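Local coordinates for protein TASOR (Homo sapiens, PDB 6TL1) that is a component of the HUSH complex, which maintains epigenetic silencing at H3K9me3-rich loci by promoting recruitment of SETDB1 and MORC2, with its pseudo-PARP domain described here, at residues 159-164 against 180-185; 108-113 against 175-180; 34-39 against 203-208. All coordinates share one frame; numbering follows the deposited sequence.

Contact 1 of 3, residues 159-164 against 180-185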
loop_
_atom_site.group_PDB
_atom_site.type_symbol
_atom_site.label_atom_id
_atom_site.label_comp_id
_atom_site.label_asym_id
_atom_site.label_seq_id
_atom_site.Cartn_x
_atom_site.Cartn_y
_atom_site.Cartn_z
ATOM N N CYS A 159 7.877 -4.775 -8.036
ATOM C CA CYS A 159 6.919 -5.370 -7.113
ATOM C C CYS A 159 6.375 -6.651 -7.733
ATOM O O CYS A 159 6.539 -6.905 -8.926
ATOM C CB CYS A 159 5.748 -4.440 -6.768
ATOM S SG CYS A 159 4.723 -4.002 -8.210
ATOM N N HIS A 160 5.761 -7.474 -6.894
ATOM C CA HIS A 160 4.926 -8.574 -7.356
ATOM C C HIS A 160 3.461 -8.200 -7.206
ATOM O O HIS A 160 3.090 -7.490 -6.269
ATOM C CB HIS A 160 5.190 -9.844 -6.549
ATOM C CG HIS A 160 6.541 -10.452 -6.787
ATOM N ND1 HIS A 160 6.988 -11.558 -6.094
ATOM C CD2 HIS A 160 7.535 -10.119 -7.644
ATOM C CE1 HIS A 160 8.193 -11.888 -6.522
ATOM N NE2 HIS A 160 8.553 -11.025 -7.458
ATOM N N VAL A 161 2.624 -8.714 -8.119
ATOM C CA VAL A 161 1.172 -8.635 -7.997
ATOM C C VAL A 161 0.611 -9.985 -8.427
ATOM O O VAL A 161 1.291 -10.781 -9.075
ATOM C CB VAL A 161 0.516 -7.510 -8.844
ATOM C CG1 VAL A 161 1.144 -6.161 -8.535
ATOM C CG2 VAL A 161 0.594 -7.828 -10.334
ATOM N N SER A 162 -0.636 -10.248 -8.032
ATOM C CA SER A 162 -1.287 -11.500 -8.413
ATOM C C SER A 162 -1.721 -11.438 -9.866
ATOM O O SER A 162 -2.442 -10.522 -10.264
ATOM C CB SER A 162 -2.487 -11.785 -7.519
ATOM O OG SER A 162 -2.034 -12.077 -6.205
ATOM N N LYS A 163 -1.370 -12.480 -10.622
ATOM C CA LYS A 163 -1.601 -12.515 -12.066
ATOM C C LYS A 163 -3.032 -12.171 -12.474
ATOM O O LYS A 163 -3.252 -11.389 -13.410
ATOM C CB LYS A 163 -1.240 -13.903 -12.602
ATOM C CG LYS A 163 -1.267 -13.996 -14.117
ATOM C CD LYS A 163 0.042 -13.535 -14.717
ATOM C CE LYS A 163 -0.133 -13.216 -16.188
ATOM N NZ LYS A 163 -0.895 -14.291 -16.879
ATOM N N ASN A 164 -4.022 -12.758 -11.817
ATOM C CA ASN A 164 -5.403 -12.598 -12.263
ATOM C C ASN A 164 -6.266 -11.851 -11.254
ATOM O O ASN A 164 -7.467 -12.101 -11.159
ATOM C CB ASN A 164 -6.019 -13.960 -12.587
ATOM C CG ASN A 164 -5.451 -14.567 -13.855
ATOM O OD1 ASN A 164 -5.429 -13.923 -14.906
ATOM N ND2 ASN A 164 -4.988 -15.811 -13.766
ATOM N N THR A 180 -5.359 -9.296 -3.711
ATOM C CA THR A 180 -5.332 -7.919 -4.190
ATOM C C THR A 180 -4.242 -7.101 -3.503
ATOM O O THR A 180 -4.424 -5.910 -3.231
ATOM C CB THR A 180 -6.694 -7.247 -4.015
ATOM O OG1 THR A 180 -7.049 -7.257 -2.632
ATOM C CG2 THR A 180 -7.770 -7.991 -4.833
ATOM N N GLN A 181 -3.125 -7.738 -3.176
ATOM C CA GLN A 181 -2.003 -7.053 -2.560
ATOM C C GLN A 181 -0.973 -6.645 -3.597
ATOM O O GLN A 181 -0.894 -7.202 -4.697
ATOM C CB GLN A 181 -1.323 -7.935 -1.509
ATOM C CG GLN A 181 -2.233 -8.341 -0.398
ATOM C CD GLN A 181 -2.446 -7.213 0.579
ATOM O OE1 GLN A 181 -1.494 -6.629 1.099
ATOM N NE2 GLN A 181 -3.716 -6.858 0.792
ATOM N N TYR A 182 -0.194 -5.637 -3.227
ATOM C CA TYR A 182 1.059 -5.291 -3.880
ATOM C C TYR A 182 2.198 -5.753 -2.978
ATOM O O TYR A 182 2.113 -5.623 -1.755
ATOM C CB TYR A 182 1.167 -3.783 -4.103
ATOM C CG TYR A 182 0.200 -3.194 -5.110
ATOM C CD1 TYR A 182 -0.035 -3.810 -6.326
ATOM C CD2 TYR A 182 -0.478 -2.009 -4.834
ATOM C CE1 TYR A 182 -0.922 -3.274 -7.245
ATOM C CE2 TYR A 182 -1.364 -1.454 -5.756
ATOM C CZ TYR A 182 -1.585 -2.097 -6.955
ATOM O OH TYR A 182 -2.460 -1.571 -7.876
ATOM N N TYR A 183 3.266 -6.272 -3.568
ATOM C CA TYR A 183 4.425 -6.770 -2.820
ATOM C C TYR A 183 5.667 -6.039 -3.312
ATOM O O TYR A 183 6.171 -6.339 -4.396
ATOM C CB TYR A 183 4.548 -8.276 -2.995
ATOM C CG TYR A 183 5.735 -8.955 -2.336
ATOM C CD1 TYR A 183 5.787 -9.127 -0.962
ATOM C CD2 TYR A 183 6.765 -9.486 -3.100
ATOM C CE1 TYR A 183 6.850 -9.811 -0.360
ATOM C CE2 TYR A 183 7.845 -10.159 -2.510
ATOM C CZ TYR A 183 7.872 -10.313 -1.146
ATOM O OH TYR A 183 8.922 -10.973 -0.559
ATOM N N PHE A 184 6.130 -5.066 -2.532
ATOM C CA PHE A 184 7.246 -4.208 -2.895
ATOM C C PHE A 184 8.536 -4.686 -2.239
ATOM O O PHE A 184 8.550 -5.084 -1.073
ATOM C CB PHE A 184 6.957 -2.764 -2.492
ATOM C CG PHE A 184 5.915 -2.110 -3.341
ATOM C CD1 PHE A 184 6.265 -1.478 -4.523
ATOM C CD2 PHE A 184 4.583 -2.139 -2.967
ATOM C CE1 PHE A 184 5.300 -0.881 -5.322
ATOM C CE2 PHE A 184 3.616 -1.535 -3.755
ATOM C CZ PHE A 184 3.981 -0.917 -4.940
ATOM N N TYR A 185 9.624 -4.633 -2.987
ATOM C CA TYR A 185 10.904 -5.068 -2.463
ATOM C C TYR A 185 11.981 -4.314 -3.214
ATOM O O TYR A 185 11.729 -3.696 -4.253
ATOM C CB TYR A 185 11.086 -6.579 -2.624
ATOM C CG TYR A 185 10.897 -6.974 -4.060
ATOM C CD1 TYR A 185 11.955 -6.924 -4.960
ATOM C CD2 TYR A 185 9.653 -7.380 -4.525
ATOM C CE1 TYR A 185 11.777 -7.265 -6.282
ATOM C CE2 TYR A 185 9.469 -7.740 -5.844
ATOM C CZ TYR A 185 10.528 -7.683 -6.717
ATOM O OH TYR A 185 10.344 -8.027 -8.035
HETATM O O HOH W 1 -2.401 -8.462 -6.550
HETATM O O HOH W 2 -1.924 -10.211 -3.977
#
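His160 and Tyr183 pair across two antiparallel strands, 159-162 and 181-184, the central two of the four-stranded mixed sheet in this pseudo-PARP domain. Backbone bonds run both ways between them: His160 N to Tyr183 O at 2.8 Å and Tyr183 N to His160 O at 3.0 Å.

Aromatic contacts gather around His160 on one face of the sheet. The imidazole and the Tyr183 ring lie side by side and point the same way, ND1 coming within 3.6 Å of Tyr183 CD2, with their planes inclined obliquely. Tyr185 meets the imidazole at about a right angle instead, its edge turned to the imidazole face, over which CE2 lies, in a T-shaped pair with centroids 5.1 Å apart. The Tyr185 ring reaches this place because CG sits between the backbone N and the carbonyl carbon (chi1 55°).

The face of Cys159, Val161, Tyr182 and Phe184 carries apolar contacts. Cys159 CB stands over the face of the Phe184 ring, a CH-pi contact 4.0 Å from the centroid, while SG of the same cysteine approaches that ring obliquely. Val161 CG1 touches the edge of the Tyr182 ring at CD1, 3.4 Å away and in the ring plane.

Water replaces direct pairing where the strands part. One molecule accepts from Ser162 N and lies 2.7 Å from Gln181 O, within hydrogen-bonding distance; another joins Ser162 OG to Gln181 N.

The imidazole is gripped at both nitrogens, ND1 by the carbonyl of Leu100 and NE2 by the hydroxyl of Thr154, while Tyr185 OH bonds to Thr154 O. These bonds should fix the ring's rotation within the aromatic cluster and satisfy its buried polar atoms.

Contact 2 of 3, residues 108-113 against 175-180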
loop_
_atom_site.group_PDB
_atom_site.type_symbol
_atom_site.label_atom_id
_atom_site.label_comp_id
_atom_site.label_asym_id
_atom_site.label_seq_id
_atom_site.Cartn_x
_atom_site.Cartn_y
_atom_site.Cartn_z
ATOM N N TYR A 108 3.905 -5.710 2.055
ATOM C CA TYR A 108 2.606 -5.918 1.428
ATOM C C TYR A 108 1.715 -4.698 1.650
ATOM O O TYR A 108 1.577 -4.230 2.782
ATOM C CB TYR A 108 1.934 -7.162 2.005
ATOM C CG TYR A 108 2.402 -8.483 1.440
ATOM C CD1 TYR A 108 1.793 -9.017 0.313
ATOM C CD2 TYR A 108 3.415 -9.215 2.054
ATOM C CE1 TYR A 108 2.184 -10.210 -0.204
ATOM C CE2 TYR A 108 3.815 -10.439 1.540
ATOM C CZ TYR A 108 3.194 -10.926 0.409
ATOM O OH TYR A 108 3.549 -12.140 -0.135
ATOM N N LEU A 109 1.099 -4.201 0.583
ATOM C CA LEU A 109 0.134 -3.106 0.670
ATOM C C LEU A 109 -1.153 -3.492 -0.051
ATOM O O LEU A 109 -1.113 -4.175 -1.072
ATOM C CB LEU A 109 0.704 -1.796 0.060
ATOM C CG LEU A 109 1.955 -1.199 0.716
ATOM C CD1 LEU A 109 2.440 0.023 -0.012
ATOM C CD2 LEU A 109 1.591 -0.793 2.135
ATOM N N SER A 110 -2.298 -3.033 0.479
ATOM C CA SER A 110 -3.588 -3.292 -0.162
ATOM C C SER A 110 -3.759 -2.411 -1.389
ATOM O O SER A 110 -3.446 -1.217 -1.369
ATOM C CB SER A 110 -4.760 -3.016 0.786
ATOM O OG SER A 110 -4.928 -4.010 1.768
ATOM N N ARG A 111 -4.262 -3.012 -2.460
ATOM C CA ARG A 111 -4.628 -2.269 -3.662
ATOM C C ARG A 111 -5.901 -1.451 -3.448
ATOM O O ARG A 111 -6.085 -0.404 -4.084
ATOM C CB ARG A 111 -4.822 -3.250 -4.823
ATOM C CG ARG A 111 -5.477 -2.696 -6.072
ATOM C CD ARG A 111 -5.218 -3.581 -7.285
ATOM N NE ARG A 111 -6.064 -3.204 -8.419
ATOM C CZ ARG A 111 -6.347 -3.997 -9.454
ATOM N NH1 ARG A 111 -5.857 -5.227 -9.509
ATOM N NH2 ARG A 111 -7.128 -3.558 -10.436
ATOM N N TYR A 112 -6.798 -1.927 -2.594
ATOM C CA TYR A 112 -8.141 -1.380 -2.465
ATOM C C TYR A 112 -8.355 -0.835 -1.063
ATOM O O TYR A 112 -8.022 -1.498 -0.076
ATOM C CB TYR A 112 -9.197 -2.441 -2.779
ATOM C CG TYR A 112 -9.192 -2.925 -4.209
ATOM C CD1 TYR A 112 -9.589 -2.084 -5.231
ATOM C CD2 TYR A 112 -8.794 -4.226 -4.539
ATOM C CE1 TYR A 112 -9.608 -2.502 -6.539
ATOM C CE2 TYR A 112 -8.801 -4.660 -5.865
ATOM C CZ TYR A 112 -9.221 -3.780 -6.856
ATOM O OH TYR A 112 -9.255 -4.145 -8.175
ATOM N N ALA A 113 -8.933 0.365 -0.981
ATOM C CA ALA A 113 -9.101 1.032 0.303
ATOM C C ALA A 113 -10.222 0.452 1.148
ATOM O O ALA A 113 -10.317 0.814 2.326
ATOM C CB ALA A 113 -9.361 2.524 0.091
ATOM N N ARG A 175 -10.216 -15.269 -0.400
ATOM C CA ARG A 175 -8.861 -14.717 -0.331
ATOM C C ARG A 175 -8.722 -13.431 -1.137
ATOM O O ARG A 175 -7.640 -13.118 -1.635
ATOM C CB ARG A 175 -7.824 -15.744 -0.789
ATOM C CG ARG A 175 -7.768 -16.980 0.085
ATOM C CD ARG A 175 -7.023 -16.736 1.401
ATOM N NE ARG A 175 -6.670 -18.008 2.034
ATOM C CZ ARG A 175 -7.461 -18.678 2.864
ATOM N NH1 ARG A 175 -8.656 -18.194 3.182
ATOM N NH2 ARG A 175 -7.055 -19.831 3.378
ATOM N N ALA A 176 -9.822 -12.682 -1.261
ATOM C CA ALA A 176 -9.790 -11.408 -1.970
ATOM C C ALA A 176 -8.728 -10.481 -1.391
ATOM O O ALA A 176 -8.026 -9.786 -2.129
ATOM C CB ALA A 176 -11.176 -10.752 -1.914
ATOM N N TYR A 177 -8.597 -10.468 -0.068
ATOM C CA TYR A 177 -7.637 -9.593 0.584
ATOM C C TYR A 177 -6.204 -9.913 0.156
ATOM O O TYR A 177 -5.456 -9.018 -0.251
ATOM C CB TYR A 177 -7.812 -9.705 2.094
ATOM C CG TYR A 177 -6.717 -9.039 2.868
ATOM C CD1 TYR A 177 -6.567 -7.667 2.836
ATOM C CD2 TYR A 177 -5.828 -9.786 3.637
ATOM C CE1 TYR A 177 -5.564 -7.047 3.546
ATOM C CE2 TYR A 177 -4.818 -9.173 4.352
ATOM C CZ TYR A 177 -4.694 -7.800 4.301
ATOM O OH TYR A 177 -3.694 -7.162 5.000
ATOM N N GLU A 178 -5.799 -11.186 0.254
ATOM C CA GLU A 178 -4.437 -11.578 -0.114
ATOM C C GLU A 178 -4.192 -11.493 -1.618
ATOM O O GLU A 178 -3.062 -11.215 -2.044
ATOM C CB GLU A 178 -4.138 -12.987 0.404
ATOM C CG GLU A 178 -4.146 -13.064 1.919
ATOM C CD GLU A 178 -5.533 -13.382 2.495
ATOM O OE1 GLU A 178 -6.552 -13.089 1.828
ATOM O OE2 GLU A 178 -5.597 -13.877 3.642
ATOM N N LEU A 179 -5.209 -11.759 -2.440
ATOM C CA LEU A 179 -4.983 -11.734 -3.880
ATOM C C LEU A 179 -4.931 -10.321 -4.456
ATOM O O LEU A 179 -4.499 -10.160 -5.603
ATOM C CB LEU A 179 -6.073 -12.537 -4.599
ATOM C CG LEU A 179 -6.045 -14.061 -4.445
ATOM C CD1 LEU A 179 -7.375 -14.662 -4.912
ATOM C CD2 LEU A 179 -4.875 -14.672 -5.234
ATOM N N THR A 180 -5.359 -9.296 -3.711
ATOM C CA THR A 180 -5.332 -7.919 -4.190
ATOM C C THR A 180 -4.242 -7.101 -3.503
ATOM O O THR A 180 -4.424 -5.910 -3.231
ATOM C CB THR A 180 -6.694 -7.247 -4.015
ATOM O OG1 THR A 180 -7.049 -7.257 -2.632
ATOM C CG2 THR A 180 -7.770 -7.991 -4.833
HETATM O O HOH W 3 -3.222 -4.352 3.932
HETATM O O HOH W 4 -6.744 -4.646 -1.146
#
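The turn from the short helix 176-179 into strand 181-184 docks here against the end of strand 107-110, an outermost strand of the four-stranded mixed sheet, with Thr180 of the turn meeting Arg111 and Tyr112. Arg111 N donates to Thr180 O over 3.0 Å, carrying the backbone pairing of the two strands one step past the last strand residue of 107-110.

Thr180 is the main contributor from the helix side. It crosses the Tyr112 side chain at about a right angle and meets the CD2-CE2 side of the ring: CG2 is 3.6 Å from Tyr112 CE2 at the ring edge, and CB lies 3.7 Å from Tyr112 CD2. The other branch turns back to its own helix. With OG1 between the backbone N and the carbonyl carbon (chi1 59°), the hydroxyl donates to Ala176 O at 2.8 Å, approaching from 25° outside the carbonyl plane. OG1 also accepts from a water that in turn accepts from Tyr112 N.

Ser110 OG approaches the Tyr177 ring obliquely, 3.6 Å from CE1, and a second water links the two hydroxyls, donating to Ser110 OG and lying 3.0 Å from Tyr177 OH. Ser110 OG also bonds with Leu115 O and Gln181 NE2. On the Arg111 side, CG lies over the centre of the Tyr112 ring, while NH1 extends to Asn166 OD1.

Thr180 thus divides its chemistry between its branches, the methyl packing on an aromatic edge while the hydroxyl joins a helix carbonyl to a water. The backbone bond and the Thr180-Tyr112 packing act together with two water bridges, which link polar groups that do not meet directly.

Contact 3 of 3, residues 34-39 against 203-208; sequences FNYRRA and AVVSFT
Phe34 and Phe207 form the apolar centre of this strand pair, lying side by side and pointing the same way with their rings turned 79° against each other. The CD1-CE1 edge of Phe34 meets the face of Phe207 in a T-shaped contact, CD1 to CD1 3.8 Å. Next to this pair, Phe207 CB is 3.8 Å from Tyr36 CD1. That same Tyr36 atom also meets Val205 CG2, and farther along the strand Ala39 CB rests 3.7 Å from Val205 CG1. Leu21, Val17 and Phe14 of helix 12-22 cover Tyr36, Val205 and Ala39, while Tyr36 OH bonds to the hydroxyl of Tyr25.

Between the two faces runs the backbone ladder. Asn35 and Thr208 exchange two bonds, the one from Asn35 N to Thr208 O (3.1 Å) being almost straight at 174°. Arg37 N then donates to Ser206 O, and Ser206 N to Arg38 O. The pairing slips by one residue between Tyr36 and Arg38, where Arg37 is the extra residue of a beta bulge.

On the side of Arg37, Arg38, Ser206 and Thr208, two extended arginine chains arch over to hydroxyls of the partner strand; farther along, Val204 packs on helix 82-88. Arg37 crosses Thr208 at about a right angle, and its NE donates to OG1 at 3.1 Å, the oxygen standing somewhat out of the guanidinium plane; NH2 adds a weak bond to the same oxygen. Arg38 NE donates to Ser206 OG (3.2 Å), which lies at the guanidinium edge and also bonds to Asp128 on the neighbouring strand.

The arrangement is an antiparallel strand pair interrupted by a beta bulge, part of the five-stranded sheet of the TASOR pseudo-PARP domain.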
loop_
_atom_site.group_PDB
_atom_site.type_symbol
_atom_site.label_atom_id
_atom_site.label_comp_id
_atom_site.label_asym_id
_atom_site.label_seq_id
_atom_site.Cartn_x
_atom_site.Cartn_y
_atom_site.Cartn_z
ATOM N N PHE A 34 -17.818 3.875 5.014
ATOM C CA PHE A 34 -16.686 4.515 5.673
ATOM C C PHE A 34 -16.983 5.983 5.927
ATOM O O PHE A 34 -17.375 6.709 5.010
ATOM C CB PHE A 34 -15.421 4.359 4.838
ATOM C CG PHE A 34 -14.892 2.951 4.838
ATOM C CD1 PHE A 34 -14.068 2.518 5.861
ATOM C CD2 PHE A 34 -15.233 2.061 3.827
ATOM C CE1 PHE A 34 -13.583 1.213 5.882
ATOM C CE2 PHE A 34 -14.748 0.762 3.835
ATOM C CZ PHE A 34 -13.932 0.339 4.864
ATOM N N ASN A 35 -16.800 6.411 7.170
ATOM C CA ASN A 35 -16.800 7.826 7.496
ATOM C C ASN A 35 -15.378 8.176 7.911
ATOM O O ASN A 35 -14.873 7.686 8.930
ATOM C CB ASN A 35 -17.833 8.139 8.578
ATOM C CG ASN A 35 -17.794 9.589 9.031
ATOM O OD1 ASN A 35 -17.244 10.457 8.354
ATOM N ND2 ASN A 35 -18.455 9.870 10.139
ATOM N N TYR A 36 -14.718 8.986 7.094
ATOM C CA TYR A 36 -13.356 9.413 7.371
ATOM C C TYR A 36 -13.450 10.698 8.174
ATOM O O TYR A 36 -13.820 11.746 7.639
ATOM C CB TYR A 36 -12.581 9.600 6.075
ATOM C CG TYR A 36 -12.501 8.327 5.286
ATOM C CD1 TYR A 36 -11.729 7.258 5.726
ATOM C CD2 TYR A 36 -13.229 8.179 4.111
ATOM C CE1 TYR A 36 -11.670 6.080 4.997
ATOM C CE2 TYR A 36 -13.176 7.016 3.383
ATOM C CZ TYR A 36 -12.398 5.967 3.831
ATOM O OH TYR A 36 -12.345 4.809 3.100
ATOM N N ARG A 37 -13.132 10.617 9.459
ATOM C CA ARG A 37 -13.424 11.710 10.366
ATOM C C ARG A 37 -12.215 12.563 10.684
ATOM O O ARG A 37 -12.388 13.681 11.173
ATOM C CB ARG A 37 -14.019 11.171 11.666
ATOM C CG ARG A 37 -15.178 10.193 11.435
ATOM C CD ARG A 37 -16.135 10.227 12.599
ATOM N NE ARG A 37 -17.103 9.139 12.561
ATOM C CZ ARG A 37 -18.103 9.025 13.424
ATOM N NH1 ARG A 37 -18.235 9.930 14.384
ATOM N NH2 ARG A 37 -18.949 8.006 13.346
ATOM N N ARG A 38 -11.007 12.070 10.426
ATOM C CA ARG A 38 -9.837 12.925 10.530
ATOM C C ARG A 38 -8.794 12.431 9.544
ATOM O O ARG A 38 -8.816 11.274 9.113
ATOM C CB ARG A 38 -9.277 12.993 11.954
ATOM C CG ARG A 38 -8.865 11.691 12.573
ATOM C CD ARG A 38 -8.348 11.951 13.978
ATOM N NE ARG A 38 -7.715 10.773 14.560
ATOM C CZ ARG A 38 -6.925 10.804 15.628
ATOM N NH1 ARG A 38 -6.664 11.957 16.227
ATOM N NH2 ARG A 38 -6.393 9.682 16.092
ATOM N N ALA A 39 -7.894 13.337 9.171
ATOM C CA ALA A 39 -6.934 13.062 8.115
ATOM C C ALA A 39 -5.728 13.974 8.291
ATOM O O ALA A 39 -5.876 15.147 8.657
ATOM C CB ALA A 39 -7.561 13.258 6.730
ATOM N N ALA A 203 -0.336 10.012 3.499
ATOM C CA ALA A 203 -1.424 10.551 4.305
ATOM C C ALA A 203 -1.904 9.482 5.272
ATOM O O ALA A 203 -1.676 8.289 5.069
ATOM C CB ALA A 203 -2.591 11.034 3.427
ATOM N N VAL A 204 -2.582 9.931 6.328
ATOM C CA VAL A 204 -3.207 9.052 7.312
ATOM C C VAL A 204 -4.633 9.531 7.546
ATOM O O VAL A 204 -4.871 10.735 7.701
ATOM C CB VAL A 204 -2.431 9.025 8.643
ATOM C CG1 VAL A 204 -2.992 7.953 9.559
ATOM C CG2 VAL A 204 -0.942 8.793 8.387
ATOM N N VAL A 205 -5.575 8.593 7.561
ATOM C CA VAL A 205 -6.966 8.879 7.878
ATOM C C VAL A 205 -7.410 7.929 8.976
ATOM O O VAL A 205 -6.913 6.805 9.100
ATOM C CB VAL A 205 -7.885 8.718 6.654
ATOM C CG1 VAL A 205 -7.541 9.737 5.582
ATOM C CG2 VAL A 205 -7.789 7.292 6.120
ATOM N N SER A 206 -8.342 8.398 9.789
ATOM C CA SER A 206 -9.039 7.566 10.754
ATOM C C SER A 206 -10.467 7.378 10.255
ATOM O O SER A 206 -11.084 8.324 9.761
ATOM C CB SER A 206 -9.026 8.208 12.139
ATOM O OG SER A 206 -7.724 8.171 12.699
ATOM N N PHE A 207 -10.991 6.161 10.359
ATOM C CA PHE A 207 -12.335 5.879 9.878
ATOM C C PHE A 207 -13.177 5.239 10.973
ATOM O O PHE A 207 -12.667 4.643 11.923
ATOM C CB PHE A 207 -12.331 4.951 8.644
ATOM C CG PHE A 207 -11.916 3.519 8.938
ATOM C CD1 PHE A 207 -12.824 2.601 9.437
ATOM C CD2 PHE A 207 -10.630 3.092 8.668
ATOM C CE1 PHE A 207 -12.443 1.292 9.701
ATOM C CE2 PHE A 207 -10.246 1.787 8.919
ATOM C CZ PHE A 207 -11.154 0.886 9.437
ATOM N N THR A 208 -14.485 5.342 10.806
ATOM C CA THR A 208 -15.403 4.433 11.467
ATOM C C THR A 208 -16.164 3.693 10.381
ATOM O O THR A 208 -16.344 4.209 9.273
ATOM C CB THR A 208 -16.369 5.142 12.423
ATOM O OG1 THR A 208 -17.057 6.197 11.738
ATOM C CG2 THR A 208 -15.597 5.714 13.601
#

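In the fold
Contacts 1 and 2 belong to the four-stranded mixed sheet and adjoin each other: they share Thr180, and Tyr182 N probably donates to Leu109 O. Strand 181-184 lies between strands 159-162 and 107-110. Contact 3 belongs to the five-stranded antiparallel sheet, its centre about 25 Å from that of contact 1 and on the opposite side of the chain's centre. Contact 1 is buried and rich in aromatic rings, whereas contact 2 is only partly buried, and one of its waters joins side chain to side chain. Contact 3 combines both settings, with a buried apolar face and exposed arginines. Its strands, far apart in sequence, enclose the other two contacts along the chain.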